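Local atomic coordinates of ribosomal RNA small subunit methyltransferase E (Legionella pneumophila, PDB entry 5O95), a protein that probably methylates the N3 position of a specific uridine in 16S ribosomal RNA, using S-adenosyl-L-methionine as the methyl donor. Residues B[9-14]-B[25-30]; B[95-100]-B[230-235]; B[129-134]-B[154-159]; B[137-142]-B[148-153]. All coordinates share one frame; numbering follows the deposited sequence.

From the N terminus, the chain first closes contact 1, a short loop in which residues 9-14, at the end of strand 8-10, meet helix 25-34 inside the PUA-like region. The remaining three contacts belong to the SPOUT methyltransferase domain. Contact 2 spans the widest loop, bringing helix 94-104 beside helix 227-242 near the C terminus. Nested within it is contact 3, between helix 124-145 and strand 152-158, and contact 4 is nested in turn within contact 3, using the same helix and strand nearer their connection. No loops cross. Contacts 1 and 4 touch through Tyr10, which packs on Ile139 and Ile150 and joins the two regions.

Contact 1 of 4, residues B[9-14]-B[25-30]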
loop_
_atom_site.group_PDB
_atom_site.type_symbol
_atom_site.label_atom_id
_atom_site.label_comp_id
_atom_site.label_asym_id
_atom_site.label_seq_id
_atom_site.Cartn_x
_atom_site.Cartn_y
_atom_site.Cartn_z
ATOM N N ILE B 9 -7.948 -12.556 18.408
ATOM C CA ILE B 9 -8.666 -13.627 17.716
ATOM C C ILE B 9 -10.133 -13.229 17.632
ATOM O O ILE B 9 -10.757 -12.931 18.656
ATOM C CB ILE B 9 -8.543 -14.978 18.464
ATOM C CG1 ILE B 9 -7.079 -15.423 18.607
ATOM C CG2 ILE B 9 -9.384 -16.064 17.794
ATOM C CD1 ILE B 9 -6.417 -15.777 17.248
ATOM N N TYR B 10 -10.698 -13.246 16.431
ATOM C CA TYR B 10 -12.108 -12.936 16.265
ATOM C C TYR B 10 -12.941 -14.155 16.647
ATOM O O TYR B 10 -12.737 -15.250 16.107
ATOM C CB TYR B 10 -12.366 -12.643 14.784
ATOM C CG TYR B 10 -13.817 -12.560 14.404
ATOM C CD1 TYR B 10 -14.641 -11.541 14.875
ATOM C CD2 TYR B 10 -14.381 -13.529 13.576
ATOM C CE1 TYR B 10 -15.978 -11.463 14.507
ATOM C CE2 TYR B 10 -15.723 -13.469 13.199
ATOM C CZ TYR B 10 -16.518 -12.448 13.666
ATOM O OH TYR B 10 -17.837 -12.395 13.281
ATOM N N GLN B 11 -13.888 -13.964 17.580
ATOM C CA GLN B 11 -14.891 -14.986 17.868
ATOM C C GLN B 11 -16.228 -14.275 18.000
ATOM O O GLN B 11 -16.365 -13.386 18.858
ATOM C CB GLN B 11 -14.595 -15.686 19.203
ATOM C CG GLN B 11 -13.407 -16.649 19.203
ATOM C CD GLN B 11 -13.705 -17.904 18.420
ATOM O OE1 GLN B 11 -14.192 -18.906 18.964
ATOM N NE2 GLN B 11 -13.434 -17.857 17.113
ATOM N N PRO B 12 -17.230 -14.629 17.200
ATOM C CA PRO B 12 -18.535 -13.983 17.330
ATOM C C PRO B 12 -19.197 -14.410 18.633
ATOM O O PRO B 12 -18.890 -15.463 19.197
ATOM C CB PRO B 12 -19.313 -14.513 16.123
ATOM C CG PRO B 12 -18.680 -15.836 15.831
ATOM C CD PRO B 12 -17.205 -15.618 16.104
ATOM N N GLY B 13 -20.094 -13.561 19.109
ATOM C CA GLY B 13 -20.936 -13.896 20.251
ATOM C C GLY B 13 -20.785 -12.895 21.377
ATOM O O GLY B 13 -19.932 -12.013 21.365
ATOM N N GLU B 14 -21.671 -13.054 22.363
ATOM C CA GLU B 14 -21.636 -12.280 23.594
ATOM C C GLU B 14 -21.167 -13.204 24.704
ATOM O O GLU B 14 -21.623 -14.355 24.789
ATOM C CB GLU B 14 -23.042 -11.805 23.939
ATOM C CG GLU B 14 -23.671 -10.896 22.930
ATOM C CD GLU B 14 -22.951 -9.581 22.810
ATOM O OE1 GLU B 14 -22.522 -9.049 23.854
ATOM O OE2 GLU B 14 -22.813 -9.084 21.672
ATOM N N PRO B 25 -13.682 -24.281 15.842
ATOM C CA PRO B 25 -12.630 -25.146 15.287
ATOM C C PRO B 25 -11.602 -24.389 14.460
ATOM O O PRO B 25 -10.402 -24.676 14.555
ATOM C CB PRO B 25 -13.425 -26.169 14.459
ATOM C CG PRO B 25 -14.738 -26.269 15.211
ATOM C CD PRO B 25 -15.028 -24.868 15.684
ATOM N N GLU B 26 -12.043 -23.428 13.646
ATOM C CA GLU B 26 -11.090 -22.642 12.865
ATOM C C GLU B 26 -10.145 -21.866 13.768
ATOM O O GLU B 26 -8.940 -21.798 13.503
ATOM C CB GLU B 26 -11.822 -21.693 11.913
ATOM C CG GLU B 26 -12.460 -22.414 10.740
ATOM C CD GLU B 26 -11.433 -23.097 9.868
ATOM O OE1 GLU B 26 -10.685 -22.379 9.179
ATOM O OE2 GLU B 26 -11.366 -24.346 9.881
ATOM N N ALA B 27 -10.676 -21.258 14.830
ATOM C CA ALA B 27 -9.831 -20.465 15.724
ATOM C C ALA B 27 -8.972 -21.371 16.592
ATOM O O ALA B 27 -7.846 -21.006 16.941
ATOM C CB ALA B 27 -10.699 -19.545 16.588
ATOM N N GLY B 28 -9.478 -22.562 16.934
ATOM C CA GLY B 28 -8.669 -23.509 17.686
ATOM C C GLY B 28 -7.491 -24.006 16.877
ATOM O O GLY B 28 -6.402 -24.219 17.416
ATOM N N GLN B 29 -7.703 -24.222 15.575
ATOM C CA GLN B 29 -6.600 -24.548 14.679
ATOM C C GLN B 29 -5.591 -23.407 14.618
ATOM O O GLN B 29 -4.379 -23.625 14.728
ATOM C CB GLN B 29 -7.161 -24.846 13.282
ATOM C CG GLN B 29 -6.127 -24.823 12.150
ATOM C CD GLN B 29 -5.180 -26.002 12.204
ATOM O OE1 GLN B 29 -5.431 -26.984 12.905
ATOM N NE2 GLN B 29 -4.080 -25.912 11.461
ATOM N N HIS B 30 -6.082 -22.181 14.433
ATOM C CA HIS B 30 -5.210 -21.012 14.378
ATOM C C HIS B 30 -4.406 -20.861 15.666
ATOM O O HIS B 30 -3.195 -20.625 15.629
ATOM C CB HIS B 30 -6.050 -19.765 14.115
ATOM C CG HIS B 30 -5.252 -18.509 13.971
ATOM N ND1 HIS B 30 -3.944 -18.505 13.541
ATOM C CD2 HIS B 30 -5.587 -17.213 14.170
ATOM C CE1 HIS B 30 -3.502 -17.261 13.497
ATOM N NE2 HIS B 30 -4.480 -16.458 13.873
#
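Ile9 and Gln11 close over one side of helix 25-34, with Ala27 and His30 as their partners, in the N-terminal PUA-like region of this RsmE-family protein. Here the edge strand 8-10 of a mixed sheet runs past the start of the helix. Ile9 divides its two branches between helical positions about one turn apart. Ile9 CG2, anti to the backbone N, lies 3.9 Å from Ala27 CB, while the longer branch carries CD1 to within 3.5 Å of His30 CD2, meeting the imidazole obliquely. The His30 ring is presented to it by an extended first torsion (chi1 -177°). Within the sheet Ile9 also touches Leu43 and Leu45 of adjacent strand 42-46, on the surface that meets the helix.

Gln11 folds back on its own backbone through a bend at chi2 (-71°). Its amide is gripped at both ends: Gln11 NE2 donates to Tyr10 O at 2.9 Å in a nearly straight bond, with the acceptor close to the amide plane, and OE1 accepts from the backbone N of Ser24 just before the helix. These two bonds fix the rotation of the amide, which holds Gln11 NE2 against the methyl of Ala27, 3.3 Å from its CB.

Contact 2 of 4, residues B[95-100]-B[230-235]; sequences MEMVMQ and AAITAL
Val98 and Ala231 form the inner part of the packing between helices 94-104 and 227-242, which run nearly parallel, with 18° between the segment axes and a closest approach of 9.9 Å. Val98 straddles the small Ala231 side chain: CG1 and CG2 lie 4.1 Å and 4.2 Å from Ala231 CB, so the methyl sits almost evenly between the two branches. Both residues also rest on Gln87 of strand 82-88, which makes this the buried, sheet-facing part of the contact.

Farther from the sheet, the packing is made by the long side chain of Met97 against Ile232. Met97 leaves its helix with CG anti to the backbone N, then turns at chi2 (-128°) and again at chi3, bringing only its terminal CE across to Ile232 CG1, 3.9 Å away. The two side chains meet at a slant. Ile232 sends its CD1 to the backbone of the first helix, 4.3 Å from Val98 O, a looser approach. Met97 is partly exposed, yet this side is not simply left to solvent, because Met97 and Ile232 each pack on their counterparts in the second subunit.

No hydrogen bond links the two segments. The helix pair thus joins an apolar intrachain seam to the dimer interface, close to the S-adenosyl-L-methionine-binding residues Thr227 and Leu174, an arrangement consistent with the dimeric SPOUT methyltransferase fold.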
loop_
_atom_site.group_PDB
_atom_site.type_symbol
_atom_site.label_atom_id
_atom_site.label_comp_id
_atom_site.label_asym_id
_atom_site.label_seq_id
_atom_site.Cartn_x
_atom_site.Cartn_y
_atom_site.Cartn_z
ATOM N N MET B 95 -6.408 -8.614 -5.493
ATOM C CA MET B 95 -7.574 -8.381 -4.651
ATOM C C MET B 95 -7.296 -8.803 -3.224
ATOM O O MET B 95 -7.759 -8.151 -2.281
ATOM C CB MET B 95 -8.782 -9.144 -5.176
ATOM C CG MET B 95 -10.076 -8.796 -4.467
ATOM S SD MET B 95 -10.583 -7.073 -4.698
ATOM C CE MET B 95 -11.818 -7.296 -5.986
ATOM N N GLU B 96 -6.516 -9.869 -3.044
ATOM C CA GLU B 96 -6.220 -10.318 -1.682
ATOM C C GLU B 96 -5.460 -9.241 -0.923
ATOM O O GLU B 96 -5.707 -9.008 0.264
ATOM C CB GLU B 96 -5.426 -11.621 -1.741
ATOM C CG GLU B 96 -6.262 -12.877 -2.116
ATOM C CD GLU B 96 -6.789 -12.944 -3.554
ATOM O OE1 GLU B 96 -6.312 -12.215 -4.451
ATOM O OE2 GLU B 96 -7.692 -13.777 -3.798
ATOM N N MET B 97 -4.566 -8.537 -1.604
ATOM C CA MET B 97 -3.852 -7.431 -0.980
ATOM C C MET B 97 -4.806 -6.297 -0.636
ATOM O O MET B 97 -4.744 -5.738 0.473
ATOM C CB MET B 97 -2.758 -6.966 -1.951
ATOM C CG MET B 97 -1.597 -6.282 -1.294
ATOM S SD MET B 97 -1.324 -4.716 -2.101
ATOM C CE MET B 97 -2.815 -3.887 -1.611
ATOM N N VAL B 98 -5.720 -5.968 -1.551
ATOM C CA VAL B 98 -6.680 -4.894 -1.312
ATOM C C VAL B 98 -7.577 -5.222 -0.130
ATOM O O VAL B 98 -7.890 -4.346 0.674
ATOM C CB VAL B 98 -7.509 -4.605 -2.573
ATOM C CG1 VAL B 98 -8.627 -3.642 -2.270
ATOM C CG2 VAL B 98 -6.610 -4.032 -3.673
ATOM N N MET B 99 -8.063 -6.469 -0.053
ATOM C CA MET B 99 -8.868 -6.881 1.090
ATOM C C MET B 99 -8.124 -6.637 2.394
ATOM O O MET B 99 -8.694 -6.103 3.357
ATOM C CB MET B 99 -9.232 -8.363 0.965
ATOM C CG MET B 99 -10.182 -8.679 -0.188
ATOM S SD MET B 99 -11.839 -8.036 0.097
ATOM C CE MET B 99 -12.509 -8.148 -1.576
ATOM N N GLN B 100 -6.865 -7.070 2.475
ATOM C CA GLN B 100 -6.125 -6.931 3.733
ATOM C C GLN B 100 -5.874 -5.466 4.073
ATOM O O GLN B 100 -6.155 -5.010 5.194
ATOM C CB GLN B 100 -4.810 -7.706 3.648
ATOM C CG GLN B 100 -3.919 -7.507 4.858
ATOM C CD GLN B 100 -2.603 -8.236 4.741
ATOM O OE1 GLN B 100 -1.619 -7.684 4.248
ATOM N NE2 GLN B 100 -2.573 -9.484 5.201
ATOM N N ALA B 230 -3.565 2.069 -5.915
ATOM C CA ALA B 230 -4.575 3.110 -5.989
ATOM C C ALA B 230 -5.602 2.965 -4.881
ATOM O O ALA B 230 -6.008 3.960 -4.282
ATOM C CB ALA B 230 -5.276 3.078 -7.346
ATOM N N ALA B 231 -6.092 1.744 -4.652
ATOM C CA ALA B 231 -7.033 1.527 -3.560
ATOM C C ALA B 231 -6.470 2.021 -2.243
ATOM O O ALA B 231 -7.145 2.739 -1.499
ATOM C CB ALA B 231 -7.376 0.043 -3.452
ATOM N N ILE B 232 -5.246 1.617 -1.920
ATOM C CA ILE B 232 -4.742 1.944 -0.589
ATOM C C ILE B 232 -4.354 3.421 -0.503
ATOM O O ILE B 232 -4.528 4.054 0.538
ATOM C CB ILE B 232 -3.632 0.965 -0.172
ATOM C CG1 ILE B 232 -4.122 -0.485 -0.341
ATOM C CG2 ILE B 232 -3.261 1.172 1.306
ATOM C CD1 ILE B 232 -5.602 -0.749 0.107
ATOM N N THR B 233 -3.856 4.007 -1.593
ATOM C CA THR B 233 -3.587 5.439 -1.614
ATOM C C THR B 233 -4.869 6.255 -1.464
ATOM O O THR B 233 -4.905 7.244 -0.715
ATOM C CB THR B 233 -2.892 5.781 -2.955
ATOM O OG1 THR B 233 -1.617 5.114 -2.987
ATOM C CG2 THR B 233 -2.713 7.286 -3.134
ATOM N N ALA B 234 -5.934 5.862 -2.159
ATOM C CA ALA B 234 -7.183 6.609 -2.068
ATOM C C ALA B 234 -7.761 6.527 -0.658
ATOM O O ALA B 234 -8.200 7.535 -0.096
ATOM C CB ALA B 234 -8.196 6.047 -3.075
ATOM N N LEU B 235 -7.780 5.326 -0.083
ATOM C CA LEU B 235 -8.288 5.183 1.278
ATOM C C LEU B 235 -7.476 6.008 2.263
ATOM O O LEU B 235 -8.039 6.629 3.175
ATOM C CB LEU B 235 -8.293 3.722 1.702
ATOM C CG LEU B 235 -9.294 2.844 0.955
ATOM C CD1 LEU B 235 -9.215 1.449 1.450
ATOM C CD2 LEU B 235 -10.693 3.393 1.119
#

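Contact 3 of 4, residues B[129-134]-B[154-159]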
loop_
_atom_site.group_PDB
_atom_site.type_symbol
_atom_site.label_atom_id
_atom_site.label_comp_id
_atom_site.label_asym_id
_atom_site.label_seq_id
_atom_site.Cartn_x
_atom_site.Cartn_y
_atom_site.Cartn_z
ATOM N N LYS B 129 -15.758 -19.471 -3.481
ATOM C CA LYS B 129 -14.524 -19.748 -2.758
ATOM C C LYS B 129 -13.745 -18.465 -2.500
ATOM O O LYS B 129 -13.169 -18.296 -1.427
ATOM C CB LYS B 129 -13.658 -20.744 -3.522
ATOM C CG LYS B 129 -14.276 -22.149 -3.602
ATOM C CD LYS B 129 -13.377 -23.109 -4.363
ATOM C CE LYS B 129 -14.119 -24.395 -4.691
ATOM N NZ LYS B 129 -14.804 -24.935 -3.484
ATOM N N LYS B 130 -13.680 -17.575 -3.496
ATOM C CA LYS B 130 -12.969 -16.311 -3.298
ATOM C C LYS B 130 -13.607 -15.477 -2.198
ATOM O O LYS B 130 -12.904 -14.883 -1.376
ATOM C CB LYS B 130 -12.917 -15.529 -4.610
ATOM C CG LYS B 130 -11.890 -16.046 -5.587
ATOM C CD LYS B 130 -10.503 -15.771 -5.039
ATOM C CE LYS B 130 -9.458 -15.923 -6.126
ATOM N NZ LYS B 130 -8.110 -16.016 -5.501
ATOM N N MET B 131 -14.941 -15.437 -2.152
ATOM C CA MET B 131 -15.614 -14.655 -1.116
ATOM C C MET B 131 -15.323 -15.206 0.280
ATOM O O MET B 131 -15.137 -14.431 1.235
ATOM C CB MET B 131 -17.116 -14.599 -1.393
ATOM C CG MET B 131 -17.492 -13.827 -2.673
ATOM S SD MET B 131 -17.246 -12.061 -2.371
ATOM C CE MET B 131 -18.514 -11.720 -1.127
ATOM N N HIS B 132 -15.258 -16.535 0.413
ATOM C CA HIS B 132 -14.887 -17.140 1.697
ATOM C C HIS B 132 -13.465 -16.754 2.080
ATOM O O HIS B 132 -13.202 -16.314 3.210
ATOM C CB HIS B 132 -15.014 -18.666 1.604
ATOM C CG HIS B 132 -14.717 -19.371 2.892
ATOM N ND1 HIS B 132 -15.661 -19.524 3.887
ATOM C CD2 HIS B 132 -13.587 -19.963 3.352
ATOM C CE1 HIS B 132 -15.122 -20.168 4.909
ATOM N NE2 HIS B 132 -13.866 -20.449 4.609
ATOM N N GLN B 133 -12.540 -16.853 1.112
ATOM C CA GLN B 133 -11.141 -16.551 1.376
ATOM C C GLN B 133 -10.952 -15.076 1.677
ATOM O O GLN B 133 -10.176 -14.721 2.568
ATOM C CB GLN B 133 -10.292 -16.946 0.169
ATOM C CG GLN B 133 -10.289 -18.434 -0.076
ATOM C CD GLN B 133 -9.754 -18.793 -1.447
ATOM O OE1 GLN B 133 -9.149 -17.962 -2.129
ATOM N NE2 GLN B 133 -9.984 -20.035 -1.865
ATOM N N TRP B 134 -11.660 -14.209 0.945
ATOM C CA TRP B 134 -11.539 -12.771 1.162
ATOM C C TRP B 134 -12.099 -12.366 2.511
ATOM O O TRP B 134 -11.525 -11.495 3.186
ATOM C CB TRP B 134 -12.257 -11.997 0.063
ATOM C CG TRP B 134 -11.607 -12.125 -1.265
ATOM C CD1 TRP B 134 -10.310 -12.490 -1.517
ATOM C CD2 TRP B 134 -12.224 -11.913 -2.533
ATOM N NE1 TRP B 134 -10.082 -12.504 -2.877
ATOM C CE2 TRP B 134 -11.242 -12.153 -3.520
ATOM C CE3 TRP B 134 -13.509 -11.530 -2.933
ATOM C CZ2 TRP B 134 -11.510 -12.038 -4.889
ATOM C CZ3 TRP B 134 -13.777 -11.419 -4.305
ATOM C CH2 TRP B 134 -12.773 -11.661 -5.257
ATOM N N ARG B 154 -19.470 -7.162 0.487
ATOM C CA ARG B 154 -20.681 -7.304 -0.301
ATOM C C ARG B 154 -20.460 -8.284 -1.442
ATOM O O ARG B 154 -19.337 -8.520 -1.881
ATOM C CB ARG B 154 -21.094 -5.948 -0.870
ATOM C CG ARG B 154 -21.541 -4.947 0.167
ATOM C CD ARG B 154 -23.032 -5.020 0.391
ATOM N NE ARG B 154 -23.533 -3.805 1.023
ATOM C CZ ARG B 154 -23.997 -2.753 0.356
ATOM N NH1 ARG B 154 -24.027 -2.763 -0.972
ATOM N NH2 ARG B 154 -24.430 -1.688 1.015
ATOM N N GLN B 155 -21.560 -8.861 -1.914
ATOM C CA GLN B 155 -21.501 -9.743 -3.073
ATOM C C GLN B 155 -21.044 -8.956 -4.305
ATOM O O GLN B 155 -21.384 -7.775 -4.450
ATOM C CB GLN B 155 -22.875 -10.353 -3.318
ATOM C CG GLN B 155 -23.266 -11.378 -2.277
ATOM C CD GLN B 155 -22.308 -12.550 -2.239
ATOM O OE1 GLN B 155 -21.938 -13.104 -3.280
ATOM N NE2 GLN B 155 -21.891 -12.929 -1.038
ATOM N N PRO B 156 -20.265 -9.569 -5.201
ATOM C CA PRO B 156 -19.838 -8.854 -6.410
ATOM C C PRO B 156 -21.033 -8.397 -7.236
ATOM O O PRO B 156 -22.058 -9.076 -7.313
ATOM C CB PRO B 156 -19.006 -9.896 -7.164
ATOM C CG PRO B 156 -18.519 -10.828 -6.099
ATOM C CD PRO B 156 -19.665 -10.911 -5.121
ATOM N N VAL B 157 -20.893 -7.221 -7.858
ATOM C CA VAL B 157 -21.928 -6.696 -8.741
ATOM C C VAL B 157 -21.260 -6.025 -9.931
ATOM O O VAL B 157 -20.088 -5.632 -9.878
ATOM C CB VAL B 157 -22.891 -5.692 -8.061
ATOM C CG1 VAL B 157 -23.703 -6.356 -6.940
ATOM C CG2 VAL B 157 -22.146 -4.469 -7.556
ATOM N N TYR B 158 -22.034 -5.893 -11.009
ATOM C CA TYR B 158 -21.585 -5.091 -12.137
ATOM C C TYR B 158 -21.710 -3.606 -11.823
ATOM O O TYR B 158 -22.452 -3.183 -10.932
ATOM C CB TYR B 158 -22.393 -5.419 -13.396
ATOM C CG TYR B 158 -22.019 -6.738 -14.027
ATOM C CD1 TYR B 158 -22.576 -7.926 -13.582
ATOM C CD2 TYR B 158 -21.093 -6.796 -15.059
ATOM C CE1 TYR B 158 -22.225 -9.136 -14.151
ATOM C CE2 TYR B 158 -20.740 -7.998 -15.635
ATOM C CZ TYR B 158 -21.305 -9.164 -15.176
ATOM O OH TYR B 158 -20.955 -10.364 -15.749
ATOM N N LEU B 159 -20.976 -2.807 -12.593
ATOM C CA LEU B 159 -20.903 -1.374 -12.334
ATOM C C LEU B 159 -22.284 -0.723 -12.348
ATOM O O LEU B 159 -22.555 0.179 -11.546
ATOM C CB LEU B 159 -19.987 -0.722 -13.368
ATOM C CG LEU B 159 -19.838 0.800 -13.317
ATOM C CD1 LEU B 159 -18.925 1.245 -12.167
ATOM C CD2 LEU B 159 -19.320 1.315 -14.645
#
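With CG anti to the carbonyl carbon (chi1 -66°), bends at chi2 (-73°) and chi3 (-66°) curl the Met131 side chain out from its helix and set both its sulfur and its terminal methyl against residues 154-156. Met131 SD meets the CD corner of the proline ring end-on, 3.8 Å from Pro156 CD and somewhat farther from Pro156 CG. Beyond it, Met131 CE comes within 3.4 Å of Arg154 O and 3.6 Å of Gln155 NE2. Although Gln155 starts out pointing away from the helix, a bend at its own chi2 returns the amide so that its nitrogen end lies across the methionine methyl.

The contact links helix 124-145 with the edge strand 152-158 of the parallel sheet, two elements of one beta-alpha-beta unit. Met127, one turn earlier on the helix, also touches Pro156. Trp134 turns inward to Met95 and Met99 of helix 94-104, and its NE1 bonds to Glu96.

Chemically, this is a surface contact made by van der Waals packing. The methyl of Met131 is set against polar groups that it cannot satisfy, and Arg154 O, buried here, has no polar partner in the model. The contact therefore rests on the fit of the folded methionine against the proline ring and the backbone of Arg154, not on polar bonds.

Contact 4 of 4, residues B[137-142]-B[148-153]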
loop_
_atom_site.group_PDB
_atom_site.type_symbol
_atom_site.label_atom_id
_atom_site.label_comp_id
_atom_site.label_asym_id
_atom_site.label_seq_id
_atom_site.Cartn_x
_atom_site.Cartn_y
_atom_site.Cartn_z
ATOM N N ILE B 137 -9.454 -13.168 4.977
ATOM C CA ILE B 137 -8.364 -12.190 4.950
ATOM C C ILE B 137 -8.748 -10.922 5.697
ATOM O O ILE B 137 -7.929 -10.338 6.423
ATOM C CB ILE B 137 -7.995 -11.902 3.490
ATOM C CG1 ILE B 137 -7.300 -13.119 2.928
ATOM C CG2 ILE B 137 -7.102 -10.663 3.374
ATOM C CD1 ILE B 137 -7.187 -13.092 1.395
ATOM N N ILE B 138 -9.990 -10.464 5.520
ATOM C CA ILE B 138 -10.448 -9.277 6.232
ATOM C C ILE B 138 -10.454 -9.527 7.732
ATOM O O ILE B 138 -9.995 -8.691 8.520
ATOM C CB ILE B 138 -11.831 -8.863 5.717
ATOM C CG1 ILE B 138 -11.726 -8.391 4.256
ATOM C CG2 ILE B 138 -12.467 -7.852 6.630
ATOM C CD1 ILE B 138 -13.077 -8.244 3.614
ATOM N N ILE B 139 -10.956 -10.695 8.147
ATOM C CA ILE B 139 -10.973 -11.006 9.583
ATOM C C ILE B 139 -9.554 -11.029 10.139
ATOM O O ILE B 139 -9.269 -10.445 11.202
ATOM C CB ILE B 139 -11.706 -12.333 9.837
ATOM C CG1 ILE B 139 -13.204 -12.124 9.660
ATOM C CG2 ILE B 139 -11.487 -12.784 11.288
ATOM C CD1 ILE B 139 -14.018 -13.439 9.523
ATOM N N GLY B 140 -8.635 -11.667 9.404
ATOM C CA GLY B 140 -7.249 -11.699 9.825
ATOM C C GLY B 140 -6.662 -10.306 9.942
ATOM O O GLY B 140 -5.899 -10.016 10.865
ATOM N N ALA B 141 -7.021 -9.419 9.009
ATOM C CA ALA B 141 -6.497 -8.056 9.052
ATOM C C ALA B 141 -7.066 -7.274 10.237
ATOM O O ALA B 141 -6.367 -6.444 10.835
ATOM C CB ALA B 141 -6.782 -7.340 7.724
ATOM N N CYS B 142 -8.320 -7.542 10.606
ATOM C CA CYS B 142 -8.859 -6.915 11.810
ATOM C C CYS B 142 -8.170 -7.444 13.051
ATOM O O CYS B 142 -7.919 -6.680 13.991
ATOM C CB CYS B 142 -10.371 -7.142 11.915
ATOM S SG CYS B 142 -11.303 -6.279 10.604
ATOM N N ASN B 148 -12.266 -3.947 15.919
ATOM C CA ASN B 148 -13.133 -4.899 16.606
ATOM C C ASN B 148 -14.491 -5.025 15.947
ATOM O O ASN B 148 -15.416 -5.631 16.520
ATOM C CB ASN B 148 -13.253 -4.530 18.082
ATOM C CG ASN B 148 -11.926 -4.602 18.784
ATOM O OD1 ASN B 148 -11.176 -5.531 18.571
ATOM N ND2 ASN B 148 -11.633 -3.620 19.632
ATOM N N GLN B 149 -14.589 -4.549 14.712
ATOM C CA GLN B 149 -15.760 -4.649 13.872
ATOM C C GLN B 149 -15.212 -5.037 12.516
ATOM O O GLN B 149 -14.175 -4.510 12.106
ATOM C CB GLN B 149 -16.448 -3.290 13.782
ATOM C CG GLN B 149 -17.719 -3.254 12.978
ATOM C CD GLN B 149 -18.453 -1.922 13.100
ATOM O OE1 GLN B 149 -18.357 -1.214 14.113
ATOM N NE2 GLN B 149 -19.200 -1.574 12.059
ATOM N N ILE B 150 -15.885 -5.972 11.847
ATOM C CA ILE B 150 -15.444 -6.483 10.553
ATOM C C ILE B 150 -16.087 -5.652 9.448
ATOM O O ILE B 150 -17.299 -5.439 9.480
ATOM C CB ILE B 150 -15.874 -7.950 10.378
ATOM C CG1 ILE B 150 -15.538 -8.777 11.627
ATOM C CG2 ILE B 150 -15.259 -8.523 9.077
ATOM C CD1 ILE B 150 -14.072 -8.821 11.967
ATOM N N PRO B 151 -15.315 -5.165 8.457
ATOM C CA PRO B 151 -15.925 -4.465 7.321
ATOM C C PRO B 151 -16.957 -5.355 6.654
ATOM O O PRO B 151 -16.827 -6.578 6.639
ATOM C CB PRO B 151 -14.746 -4.222 6.355
ATOM C CG PRO B 151 -13.505 -4.573 7.063
ATOM C CD PRO B 151 -13.854 -5.247 8.392
ATOM N N GLU B 152 -17.987 -4.726 6.091
ATOM C CA GLU B 152 -18.961 -5.460 5.296
ATOM C C GLU B 152 -18.330 -5.846 3.963
ATOM O O GLU B 152 -17.751 -5.007 3.270
ATOM C CB GLU B 152 -20.200 -4.592 5.064
ATOM C CG GLU B 152 -21.325 -5.298 4.311
ATOM C CD GLU B 152 -22.569 -4.436 4.169
ATOM O OE1 GLU B 152 -22.560 -3.281 4.643
ATOM O OE2 GLU B 152 -23.557 -4.915 3.580
ATOM N N LEU B 153 -18.423 -7.129 3.606
ATOM C CA LEU B 153 -17.958 -7.613 2.314
ATOM C C LEU B 153 -19.221 -7.933 1.533
ATOM O O LEU B 153 -19.988 -8.822 1.916
ATOM C CB LEU B 153 -17.053 -8.833 2.462
ATOM C CG LEU B 153 -16.656 -9.546 1.158
ATOM C CD1 LEU B 153 -15.920 -8.605 0.229
ATOM C CD2 LEU B 153 -15.777 -10.756 1.468
#
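Ile138 reaches across to three residues of the segment 148-153, and its two branches part at CB. From CB, the short branch places Ile138 CG2 anti to the backbone N, where it lies 3.4 Å from Pro151 CD and 3.5 Å from Pro151 CG, tighter than usual van der Waals spacing. Ile138 CG2 also meets Ile150 CG2 at 3.8 Å. Along the other branch, CG1 leads to Ile138 CD1, the extended chi2 (168°) carrying that tip to Leu153 CB at 4.2 Å. Isoleucine and proline slide past each other in opposite directions. The ring meets the methyl through its CG and CD atoms.

One turn later, Cys142 approaches the same ring carbon from a direction roughly at right angles: Cys142 SG lies 3.5 Å from Pro151 CD, and it also packs against Ile150 CD1. Pro151 CD is therefore shared by the isoleucine methyl and the cysteine sulfur. The bent side chain of Ile150 returns toward the helix, with its CD1 4.1 Å from Ile139 CG1.

This apolar seam binds the C-terminal half of helix 124-145 to the chain leading into edge strand 152-158, within the same beta-alpha-beta unit. Helix 94-104 packs against the same part of the helix, Met99 on Ile138 and Ala103 on Ala141, while strand 8-10 of the PUA-like region lies against Ile139 and Ile150.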